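Local coordinates for variable region-containing chitin-binding protein 3 (Branchiostoma floridae, PDB 1XT5) that probably binds and hydrolyses chitin as a whole protein; this chain is its first immunoglobulin V-type domain, from an amphioxus immune-type receptor, at residues Pro36-Pro47 with Asp103-Trp114; Thr51-Asn59 with Asp71-Phe80. One frame throughout, in Å; residues are numbered along the deposited sequence.

Interaction 1 (Pro36-Pro47 with Asp103-Trp114). With SO4 (sulfate ion), chain B.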
loop_
_atom_site.group_PDB
_atom_site.type_symbol
_atom_site.label_atom_id
_atom_site.label_comp_id
_atom_site.label_asym_id
_atom_site.label_seq_id
_atom_site.Cartn_x
_atom_site.Cartn_y
_atom_site.Cartn_z
ATOM N N PRO A 36 -12.268 -7.185 -7.328
ATOM C CA PRO A 36 -10.980 -6.864 -6.634
ATOM C C PRO A 36 -10.483 -5.481 -6.991
ATOM O O PRO A 36 -10.590 -5.059 -8.126
ATOM C CB PRO A 36 -10.041 -7.941 -7.171
ATOM C CG PRO A 36 -10.685 -8.411 -8.437
ATOM C CD PRO A 36 -12.160 -8.273 -8.293
ATOM N N PRO A 37 -9.997 -4.715 -6.017
ATOM C CA PRO A 37 -9.406 -3.398 -6.250
ATOM C C PRO A 37 -7.959 -3.509 -6.629
ATOM O O PRO A 37 -7.446 -4.587 -6.914
ATOM C CB PRO A 37 -9.696 -2.696 -4.911
ATOM C CG PRO A 37 -9.481 -3.808 -3.938
ATOM C CD PRO A 37 -10.090 -5.028 -4.570
ATOM N N VAL A 38 -7.288 -2.374 -6.666
ATOM C CA VAL A 38 -5.868 -2.279 -6.916
ATOM C C VAL A 38 -5.204 -1.482 -5.809
ATOM O O VAL A 38 -5.695 -0.414 -5.411
ATOM C CB VAL A 38 -5.583 -1.750 -8.323
ATOM C CG1 VAL A 38 -6.285 -0.473 -8.668
ATOM C CG2 VAL A 38 -4.068 -1.625 -8.505
ATOM N N ILE A 39 -4.130 -2.075 -5.288
ATOM C CA ILE A 39 -3.388 -1.532 -4.156
ATOM C C ILE A 39 -2.145 -0.877 -4.661
ATOM O O ILE A 39 -1.387 -1.486 -5.441
ATOM C CB ILE A 39 -2.977 -2.698 -3.188
ATOM C CG1 ILE A 39 -4.174 -3.311 -2.480
ATOM C CG2 ILE A 39 -1.893 -2.285 -2.208
ATOM C CD1 ILE A 39 -5.362 -3.845 -3.216
ATOM N N SER A 40 -1.875 0.345 -4.216
ATOM C CA SER A 40 -0.639 1.035 -4.493
ATOM C C SER A 40 -0.045 1.563 -3.190
ATOM O O SER A 40 -0.757 2.141 -2.377
ATOM C CB SER A 40 -0.880 2.234 -5.416
ATOM O OG SER A 40 -1.497 1.866 -6.618
ATOM N N TRP A 41 1.240 1.344 -2.997
ATOM C CA TRP A 41 2.011 2.045 -1.958
ATOM C C TRP A 41 2.889 3.027 -2.693
ATOM O O TRP A 41 3.614 2.677 -3.637
ATOM C CB TRP A 41 2.824 1.072 -1.135
ATOM C CG TRP A 41 2.076 0.342 -0.084
ATOM C CD1 TRP A 41 1.476 -0.884 -0.154
ATOM C CD2 TRP A 41 1.817 0.840 1.265
ATOM N NE1 TRP A 41 0.871 -1.182 1.040
ATOM C CE2 TRP A 41 1.088 -0.171 1.920
ATOM C CE3 TRP A 41 2.177 2.010 1.945
ATOM C CZ2 TRP A 41 0.706 -0.027 3.265
ATOM C CZ3 TRP A 41 1.795 2.145 3.261
ATOM C CH2 TRP A 41 1.079 1.131 3.924
ATOM N N LEU A 42 2.810 4.293 -2.269
ATOM C CA LEU A 42 3.370 5.427 -2.950
ATOM C C LEU A 42 4.149 6.254 -1.925
ATOM O O LEU A 42 3.548 6.632 -0.911
ATOM C CB LEU A 42 2.259 6.262 -3.572
ATOM C CG LEU A 42 1.345 5.526 -4.554
ATOM C CD1 LEU A 42 0.073 6.309 -4.839
ATOM C CD2 LEU A 42 2.059 5.150 -5.822
ATOM N N LYS A 43 5.410 6.562 -2.174
ATOM C CA LYS A 43 6.207 7.318 -1.192
ATOM C C LYS A 43 6.324 8.747 -1.632
ATOM O O LYS A 43 6.798 9.035 -2.734
ATOM C CB LYS A 43 7.611 6.715 -1.059
ATOM C CG LYS A 43 8.414 7.389 0.060
ATOM C CD LYS A 43 9.846 6.855 0.038
ATOM C CE LYS A 43 10.616 7.370 1.206
ATOM N NZ LYS A 43 10.947 8.774 1.116
ATOM N N GLY A 44 5.874 9.682 -0.801
ATOM C CA GLY A 44 6.002 11.096 -1.101
ATOM C C GLY A 44 5.027 11.910 -0.263
ATOM O O GLY A 44 4.320 11.420 0.599
ATOM N N ALA A 45 5.006 13.201 -0.585
ATOM C CA ALA A 45 4.141 14.125 0.148
ATOM C C ALA A 45 2.648 13.796 0.025
ATOM O O ALA A 45 1.898 14.013 0.978
ATOM C CB ALA A 45 4.408 15.553 -0.323
ATOM N N SER A 46 2.266 13.334 -1.177
ATOM C CA SER A 46 0.863 13.048 -1.426
ATOM C C SER A 46 0.783 11.884 -2.421
ATOM O O SER A 46 1.804 11.592 -3.045
ATOM C CB SER A 46 0.105 14.262 -1.961
ATOM O OG SER A 46 0.609 14.608 -3.250
ATOM N N PRO A 47 -0.361 11.277 -2.584
ATOM C CA PRO A 47 -0.449 10.142 -3.522
ATOM C C PRO A 47 0.019 10.507 -4.903
ATOM O O PRO A 47 0.645 9.674 -5.578
ATOM C CB PRO A 47 -1.928 9.755 -3.522
ATOM C CG PRO A 47 -2.345 10.057 -2.104
ATOM C CD PRO A 47 -1.642 11.375 -1.830
ATOM N N ASP A 103 15.026 5.790 3.155
ATOM C CA ASP A 103 13.688 5.252 3.146
ATOM C C ASP A 103 12.772 5.976 4.123
ATOM O O ASP A 103 11.553 5.809 4.052
ATOM C CB ASP A 103 13.658 3.755 3.461
ATOM C CG ASP A 103 14.143 2.826 2.385
ATOM O OD1 ASP A 103 14.261 3.233 1.221
ATOM O OD2 ASP A 103 14.451 1.678 2.747
ATOM N N GLY A 104 13.288 6.799 5.067
ATOM C CA GLY A 104 12.380 7.585 5.877
ATOM C C GLY A 104 11.538 8.487 5.032
ATOM O O GLY A 104 11.950 8.996 3.980
ATOM N N GLY A 105 10.306 8.728 5.480
ATOM C CA GLY A 105 9.403 9.545 4.725
ATOM C C GLY A 105 7.971 9.144 4.945
ATOM O O GLY A 105 7.616 8.624 6.015
ATOM N N ARG A 106 7.164 9.383 3.923
ATOM C CA ARG A 106 5.729 9.223 4.016
ATOM C C ARG A 106 5.237 8.227 2.973
ATOM O O ARG A 106 5.469 8.430 1.771
ATOM C CB ARG A 106 5.031 10.558 3.847
ATOM C CG ARG A 106 3.521 10.503 4.098
ATOM C CD ARG A 106 2.898 11.869 4.212
ATOM N NE ARG A 106 3.462 12.657 5.304
ATOM C CZ ARG A 106 3.078 12.658 6.548
ATOM N NH1 ARG A 106 2.120 11.844 6.965
ATOM N NH2 ARG A 106 3.648 13.451 7.433
ATOM N N TYR A 107 4.577 7.173 3.403
ATOM C CA TYR A 107 4.135 6.091 2.569
ATOM C C TYR A 107 2.617 6.061 2.551
ATOM O O TYR A 107 1.967 5.887 3.578
ATOM C CB TYR A 107 4.688 4.756 3.099
ATOM C CG TYR A 107 6.165 4.613 2.925
ATOM C CD1 TYR A 107 7.071 5.222 3.756
ATOM C CD2 TYR A 107 6.698 3.859 1.872
ATOM C CE1 TYR A 107 8.430 5.116 3.576
ATOM C CE2 TYR A 107 8.045 3.710 1.663
ATOM C CZ TYR A 107 8.931 4.347 2.552
ATOM O OH TYR A 107 10.266 4.202 2.343
ATOM N N TRP A 108 2.043 6.213 1.369
ATOM C CA TRP A 108 0.603 6.208 1.181
ATOM C C TRP A 108 0.148 4.816 0.785
ATOM O O TRP A 108 0.621 4.263 -0.202
ATOM C CB TRP A 108 0.227 7.196 0.059
ATOM C CG TRP A 108 0.500 8.601 0.467
ATOM C CD1 TRP A 108 1.695 9.278 0.338
ATOM C CD2 TRP A 108 -0.410 9.491 1.106
ATOM N NE1 TRP A 108 1.577 10.531 0.863
ATOM C CE2 TRP A 108 0.315 10.700 1.338
ATOM C CE3 TRP A 108 -1.702 9.421 1.518
ATOM C CZ2 TRP A 108 -0.281 11.787 1.953
ATOM C CZ3 TRP A 108 -2.295 10.493 2.125
ATOM C CH2 TRP A 108 -1.580 11.684 2.343
ATOM N N CYS A 109 -0.821 4.296 1.562
ATOM C CA CYS A 109 -1.559 3.091 1.207
ATOM C C CYS A 109 -2.819 3.568 0.476
ATOM O O CYS A 109 -3.684 4.174 1.085
ATOM C CB CYS A 109 -1.914 2.327 2.463
ATOM S SG CYS A 109 -2.793 0.798 2.032
ATOM N N GLN A 110 -2.861 3.318 -0.813
ATOM C CA GLN A 110 -3.959 3.711 -1.676
ATOM C C GLN A 110 -4.643 2.438 -2.163
ATOM O O GLN A 110 -3.991 1.527 -2.670
ATOM C CB GLN A 110 -3.447 4.528 -2.850
ATOM C CG GLN A 110 -4.554 4.934 -3.811
ATOM C CD GLN A 110 -3.974 5.757 -4.913
ATOM O OE1 GLN A 110 -3.716 6.936 -4.754
ATOM N NE2 GLN A 110 -3.661 5.125 -6.014
ATOM N N VAL A 111 -5.966 2.393 -2.056
ATOM C CA VAL A 111 -6.740 1.273 -2.553
ATOM C C VAL A 111 -7.849 1.870 -3.435
ATOM O O VAL A 111 -8.538 2.821 -3.027
ATOM C CB VAL A 111 -7.299 0.393 -1.436
ATOM C CG1 VAL A 111 -7.966 -0.860 -2.020
ATOM C CG2 VAL A 111 -6.234 -0.008 -0.437
ATOM N N ALA A 112 -8.006 1.338 -4.642
ATOM C CA ALA A 112 -8.915 1.945 -5.598
ATOM C C ALA A 112 -9.600 0.866 -6.429
ATOM O O ALA A 112 -9.008 -0.171 -6.731
ATOM C CB ALA A 112 -8.164 2.864 -6.567
ATOM N N GLN A 113 -10.818 1.160 -6.841
ATOM C CA GLN A 113 -11.419 0.402 -7.907
ATOM C C GLN A 113 -10.506 0.386 -9.136
ATOM O O GLN A 113 -9.802 1.367 -9.377
ATOM C CB GLN A 113 -12.734 0.999 -8.331
ATOM C CG GLN A 113 -13.767 1.008 -7.242
ATOM C CD GLN A 113 -15.036 1.691 -7.727
ATOM O OE1 GLN A 113 -15.006 2.846 -8.140
ATOM N NE2 GLN A 113 -16.136 0.968 -7.708
ATOM N N TRP A 114 -10.545 -0.660 -9.923
ATOM C CA TRP A 114 -9.737 -0.713 -11.143
ATOM C C TRP A 114 -10.064 0.442 -12.093
ATOM O O TRP A 114 -9.172 0.929 -12.782
ATOM C CB TRP A 114 -9.956 -1.997 -11.916
ATOM C CG TRP A 114 -9.365 -3.215 -11.302
ATOM C CD1 TRP A 114 -8.703 -3.359 -10.138
ATOM C CD2 TRP A 114 -9.389 -4.538 -11.867
ATOM N NE1 TRP A 114 -8.301 -4.626 -9.925
ATOM C CE2 TRP A 114 -8.727 -5.405 -10.993
ATOM C CE3 TRP A 114 -9.911 -5.059 -13.054
ATOM C CZ2 TRP A 114 -8.564 -6.773 -11.221
ATOM C CZ3 TRP A 114 -9.762 -6.399 -13.296
ATOM C CH2 TRP A 114 -9.110 -7.230 -12.412
HETATM S S SO4 B . -20.040 2.589 -8.743
HETATM O O1 SO4 B . -20.636 2.265 -10.116
HETATM O O2 SO4 B . -18.878 1.713 -8.537
HETATM O O3 SO4 B . -20.974 2.455 -7.708
HETATM O O4 SO4 B . -19.587 3.974 -8.808
HETATM O O HOH W 1 -12.031 -2.981 -9.260
HETATM O O HOH W 2 -4.230 2.027 -6.262
#

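Interaction 2 (Thr51-Asn59 with Asp71-Phe80)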
loop_
_atom_site.group_PDB
_atom_site.type_symbol
_atom_site.label_atom_id
_atom_site.label_comp_id
_atom_site.label_asym_id
_atom_site.label_seq_id
_atom_site.Cartn_x
_atom_site.Cartn_y
_atom_site.Cartn_z
ATOM N N THR A 51 6.642 8.600 -5.578
ATOM C CA THR A 51 7.271 7.566 -6.364
ATOM C C THR A 51 6.666 6.213 -5.973
ATOM O O THR A 51 6.252 5.975 -4.829
ATOM C CB THR A 51 8.798 7.586 -6.234
ATOM O OG1 THR A 51 9.395 6.822 -7.281
ATOM C CG2 THR A 51 9.247 7.047 -4.917
ATOM N N LYS A 52 6.582 5.296 -6.937
ATOM C CA LYS A 52 5.991 3.990 -6.692
ATOM C C LYS A 52 6.854 3.139 -5.826
ATOM O O LYS A 52 8.052 2.960 -6.082
ATOM C CB LYS A 52 5.726 3.279 -8.044
ATOM C CG LYS A 52 4.662 3.943 -8.868
ATOM C CD LYS A 52 4.656 3.290 -10.259
ATOM C CE LYS A 52 3.865 2.002 -10.257
ATOM N NZ LYS A 52 3.418 1.576 -11.602
ATOM N N VAL A 53 6.219 2.484 -4.837
ATOM C CA VAL A 53 6.873 1.465 -4.005
ATOM C C VAL A 53 6.415 0.062 -4.434
ATOM O O VAL A 53 7.205 -0.834 -4.676
ATOM C CB VAL A 53 6.623 1.725 -2.522
ATOM C CG1 VAL A 53 7.230 0.643 -1.676
ATOM C CG2 VAL A 53 7.139 3.117 -2.156
ATOM N N PHE A 54 5.101 -0.113 -4.483
ATOM C CA PHE A 54 4.461 -1.376 -4.715
ATOM C C PHE A 54 3.143 -1.129 -5.428
ATOM O O PHE A 54 2.440 -0.173 -5.113
ATOM C CB PHE A 54 4.232 -2.112 -3.388
ATOM C CG PHE A 54 3.489 -3.437 -3.519
ATOM C CD1 PHE A 54 4.213 -4.618 -3.655
ATOM C CD2 PHE A 54 2.100 -3.476 -3.512
ATOM C CE1 PHE A 54 3.529 -5.820 -3.812
ATOM C CE2 PHE A 54 1.410 -4.675 -3.699
ATOM C CZ PHE A 54 2.172 -5.813 -3.825
ATOM N N LYS A 55 2.762 -2.066 -6.284
ATOM C CA LYS A 55 1.424 -2.106 -6.854
ATOM C C LYS A 55 0.985 -3.578 -6.941
ATOM O O LYS A 55 1.810 -4.451 -7.251
ATOM C CB LYS A 55 1.325 -1.426 -8.212
ATOM C CG LYS A 55 -0.058 -1.139 -8.768
ATOM C CD LYS A 55 -0.030 -0.391 -10.083
ATOM C CE LYS A 55 -1.397 -0.121 -10.637
ATOM N NZ LYS A 55 -1.332 0.636 -11.931
ATOM N N GLY A 56 -0.284 -3.843 -6.725
ATOM C CA GLY A 56 -0.786 -5.175 -6.901
ATOM C C GLY A 56 -2.282 -5.246 -6.966
ATOM O O GLY A 56 -2.990 -4.332 -6.545
ATOM N N ASN A 57 -2.774 -6.378 -7.469
ATOM C CA ASN A 57 -4.189 -6.640 -7.469
ATOM C C ASN A 57 -4.416 -8.148 -7.618
ATOM O O ASN A 57 -3.672 -8.815 -8.308
ATOM C CB ASN A 57 -4.954 -5.933 -8.609
ATOM C CG ASN A 57 -4.450 -6.215 -10.000
ATOM O OD1 ASN A 57 -3.551 -5.593 -10.530
ATOM N ND2 ASN A 57 -5.063 -7.221 -10.650
ATOM N N TYR A 58 -5.469 -8.651 -6.995
ATOM C CA TYR A 58 -5.905 -10.007 -7.311
ATOM C C TYR A 58 -6.360 -10.061 -8.775
ATOM O O TYR A 58 -6.908 -9.081 -9.287
ATOM C CB TYR A 58 -7.098 -10.399 -6.439
ATOM C CG TYR A 58 -6.749 -10.577 -4.983
ATOM C CD1 TYR A 58 -7.267 -9.738 -4.013
ATOM C CD2 TYR A 58 -5.906 -11.578 -4.552
ATOM C CE1 TYR A 58 -6.983 -9.895 -2.681
ATOM C CE2 TYR A 58 -5.599 -11.734 -3.207
ATOM C CZ TYR A 58 -6.120 -10.888 -2.279
ATOM O OH TYR A 58 -5.808 -11.013 -0.947
ATOM N N ASN A 59 -6.163 -11.177 -9.399
ATOM C CA ASN A 59 -6.673 -11.394 -10.740
ATOM C C ASN A 59 -8.099 -11.899 -10.628
ATOM O O ASN A 59 -8.515 -12.563 -9.691
ATOM C CB ASN A 59 -5.800 -12.380 -11.490
ATOM C CG ASN A 59 -4.432 -11.748 -11.794
ATOM O OD1 ASN A 59 -4.334 -10.545 -12.001
ATOM N ND2 ASN A 59 -3.414 -12.607 -11.858
ATOM N N ASP A 71 -2.849 -16.024 -7.424
ATOM C CA ASP A 71 -3.313 -15.585 -8.727
ATOM C C ASP A 71 -3.517 -14.070 -8.628
ATOM O O ASP A 71 -4.612 -13.573 -8.496
ATOM C CB ASP A 71 -4.608 -16.264 -9.108
ATOM C CG ASP A 71 -4.961 -15.993 -10.570
ATOM O OD1 ASP A 71 -4.160 -15.398 -11.294
ATOM O OD2 ASP A 71 -6.070 -16.461 -10.913
ATOM N N SER A 72 -2.397 -13.358 -8.662
ATOM C CA SER A 72 -2.393 -11.937 -8.434
ATOM C C SER A 72 -1.208 -11.329 -9.170
ATOM O O SER A 72 -0.197 -11.998 -9.393
ATOM C CB SER A 72 -2.296 -11.600 -6.948
ATOM O OG SER A 72 -1.108 -12.078 -6.380
ATOM N N TYR A 73 -1.312 -10.047 -9.416
ATOM C CA TYR A 73 -0.209 -9.172 -9.829
ATOM C C TYR A 73 0.366 -8.528 -8.581
ATOM O O TYR A 73 -0.389 -7.952 -7.812
ATOM C CB TYR A 73 -0.749 -8.073 -10.757
ATOM C CG TYR A 73 0.242 -6.944 -10.967
ATOM C CD1 TYR A 73 1.457 -7.144 -11.543
ATOM C CD2 TYR A 73 -0.106 -5.644 -10.558
ATOM C CE1 TYR A 73 2.355 -6.108 -11.734
ATOM C CE2 TYR A 73 0.803 -4.608 -10.758
ATOM C CZ TYR A 73 2.018 -4.812 -11.330
ATOM O OH TYR A 73 2.887 -3.752 -11.512
ATOM N N LYS A 74 1.684 -8.625 -8.422
ATOM C CA LYS A 74 2.384 -7.947 -7.341
ATOM C C LYS A 74 3.711 -7.473 -7.878
ATOM O O LYS A 74 4.450 -8.287 -8.444
ATOM C CB LYS A 74 2.600 -8.854 -6.136
ATOM C CG LYS A 74 1.327 -9.303 -5.462
ATOM C CD LYS A 74 1.583 -10.050 -4.156
ATOM C CE LYS A 74 0.297 -10.474 -3.512
ATOM N NZ LYS A 74 0.441 -11.120 -2.200
ATOM N N GLU A 75 4.056 -6.212 -7.677
ATOM C CA GLU A 75 5.321 -5.688 -8.173
ATOM C C GLU A 75 5.843 -4.620 -7.242
ATOM O O GLU A 75 5.092 -3.748 -6.789
ATOM C CB GLU A 75 5.147 -5.126 -9.581
ATOM C CG GLU A 75 6.431 -4.655 -10.227
ATOM C CD GLU A 75 6.370 -4.383 -11.699
ATOM O OE1 GLU A 75 5.254 -4.362 -12.254
ATOM O OE2 GLU A 75 7.469 -4.134 -12.277
ATOM N N SER A 76 7.151 -4.645 -6.990
ATOM C CA SER A 76 7.859 -3.561 -6.313
ATOM C C SER A 76 8.734 -2.827 -7.317
ATOM O O SER A 76 9.134 -3.372 -8.348
ATOM C CB SER A 76 8.700 -4.088 -5.184
ATOM O OG SER A 76 9.611 -5.116 -5.561
ATOM N N PHE A 77 9.001 -1.545 -7.016
ATOM C CA PHE A 77 9.541 -0.625 -8.002
ATOM C C PHE A 77 10.758 0.132 -7.553
ATOM O O PHE A 77 10.952 0.425 -6.374
ATOM C CB PHE A 77 8.469 0.421 -8.437
ATOM C CG PHE A 77 7.276 -0.191 -9.114
ATOM C CD1 PHE A 77 6.196 -0.615 -8.364
ATOM C CD2 PHE A 77 7.253 -0.324 -10.504
ATOM C CE1 PHE A 77 5.092 -1.194 -8.928
ATOM C CE2 PHE A 77 6.153 -0.915 -11.069
ATOM C CZ PHE A 77 5.093 -1.340 -10.299
ATOM N N GLY A 78 11.615 0.500 -8.540
ATOM C CA GLY A 78 12.658 1.450 -8.268
ATOM C C GLY A 78 13.593 0.959 -7.180
ATOM O O GLY A 78 14.046 -0.184 -7.175
ATOM N N ASP A 79 13.928 1.878 -6.272
ATOM C CA ASP A 79 14.831 1.550 -5.211
ATOM C C ASP A 79 14.262 0.525 -4.244
ATOM O O ASP A 79 14.979 0.054 -3.383
ATOM C CB ASP A 79 15.166 2.851 -4.460
ATOM C CG ASP A 79 16.095 3.740 -5.271
ATOM O OD1 ASP A 79 16.733 3.353 -6.232
ATOM O OD2 ASP A 79 16.114 4.892 -4.842
ATOM N N PHE A 80 12.977 0.220 -4.346
ATOM C CA PHE A 80 12.312 -0.719 -3.460
ATOM C C PHE A 80 12.217 -2.110 -4.030
ATOM O O PHE A 80 11.720 -2.997 -3.365
ATOM C CB PHE A 80 10.885 -0.225 -3.097
ATOM C CG PHE A 80 10.929 1.209 -2.550
ATOM C CD1 PHE A 80 10.739 2.258 -3.430
ATOM C CD2 PHE A 80 11.178 1.404 -1.239
ATOM C CE1 PHE A 80 10.849 3.567 -3.016
ATOM C CE2 PHE A 80 11.287 2.738 -0.762
ATOM C CZ PHE A 80 11.108 3.753 -1.679
HETATM O O HOH W 3 2.591 -1.114 -12.526
HETATM O O HOH W 4 -7.239 -13.912 -7.378
#

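Interaction 1 (Pro36-Pro47 with Asp103-Trp114)
Leu42 and Trp108 form one of three hydrogen-bonded antiparallel pairs, with Trp108 N reaching Leu42 O at 2.8 Å. Ser40 with Gln110 and Val38 with Ala112 continue the ladder, and Gly44 N adds a bond to Arg106 O. Midway, a water joins Val38 O, Ser40 OG and Gln110 NE2.

Side-chain bonds close both ends. Trp108 NE1 donates to Gly44 O at 2.9 Å; the oxygen lies in the indole plane, but the N-H meets it from above the carbonyl plane. Trp114 NE1 makes only a weak bond to Pro37 O, 3.1 Å. Lys43 runs extended to its last torsion, and NZ then reaches Gly104 O at 3.0 Å. Tyr107 OH donates to Asp103 O, in the carbonyl plane and on a lone pair.

Three aromatic rings are covered across the pair. Pro47 CD sits over the six-membered ring of Trp108, 3.7 Å from its centroid. Lys43 CG lies over one face of Tyr107. On the buried face, Cys109 CB packs over the six-membered ring of Trp41, 3.6 Å from its centroid. With CG anti to the carbonyl carbon (chi1 -80°), the Trp41 indole leans across to Cys109, whose SG lies obliquely to the ring.

Cys109 is disulfide-bonded to Cys26 of the other sheet. A tryptophan packed on this intersheet disulfide is the core signature of the immunoglobulin fold.

Interaction 2 (Thr51-Asn59 with Asp71-Phe80)
This is an antiparallel strand pair at the margin of the larger sheet, where strand 72-76 is the outermost strand beside 50-58. Paired backbone bonds link Lys55 with Glu75 and Asn57 with Tyr73. Phe77 N also donates to Val53 O at 3.0 Å.

Phe77 is sandwiched between side chains. Lys52 CE lies over one face, 3.6 Å from the ring centroid, and Glu75 CG covers the opposite face. The bend of Lys52 at chi3 (82°) brings NZ to an off-centre cation-pi position, 4.1 Å from the same centroid. A water accepts from this NZ and donates to Tyr73 OH, which in turn donates to Glu75 OE1 at 2.6 Å.

On its other edge, strand 50-58 has a classic beta bulge: Val53 and Phe54 together lie opposite Trp41 of strand 38-44. Strands 50-58 and 72-76 correspond to C' and C'' of a V-set domain. Val53 CG2 sits over one face of Phe80, while Phe54 CZ meets Lys74 CB at 3.8 Å.

At the far end, Asn59 grips Asp71 twice. Its N donates to Asp71 O, and ND2 reaches Asp71 OD1 at 2.9 Å. The second bond is nearly straight (171°) and lies in the amide plane, but it meets the carboxylate from above.

Interactions 1 and 2 lie in the same six-stranded sheet, with centres about 10 Å apart. The order across this part is 105-112, 38-44, 50-58, 72-76. Strands 38-44 and 50-58 follow each other in the chain and are neighbours, so they join the two contacts. Ile39 N to Gly56 O and Lys43 N to Thr51 O, both 2.8 Å, are probable hydrogen bonds between these two strands. Trp114 CZ2 also packs against the backbone O of Tyr58. Along the chain, both segments of interaction 2 fall between the two segments of interaction 1. Interaction 1 supplies one half of the intersheet disulfide, Cys109, near the centre of the domain, and interaction 2 extends the sheet to its margin.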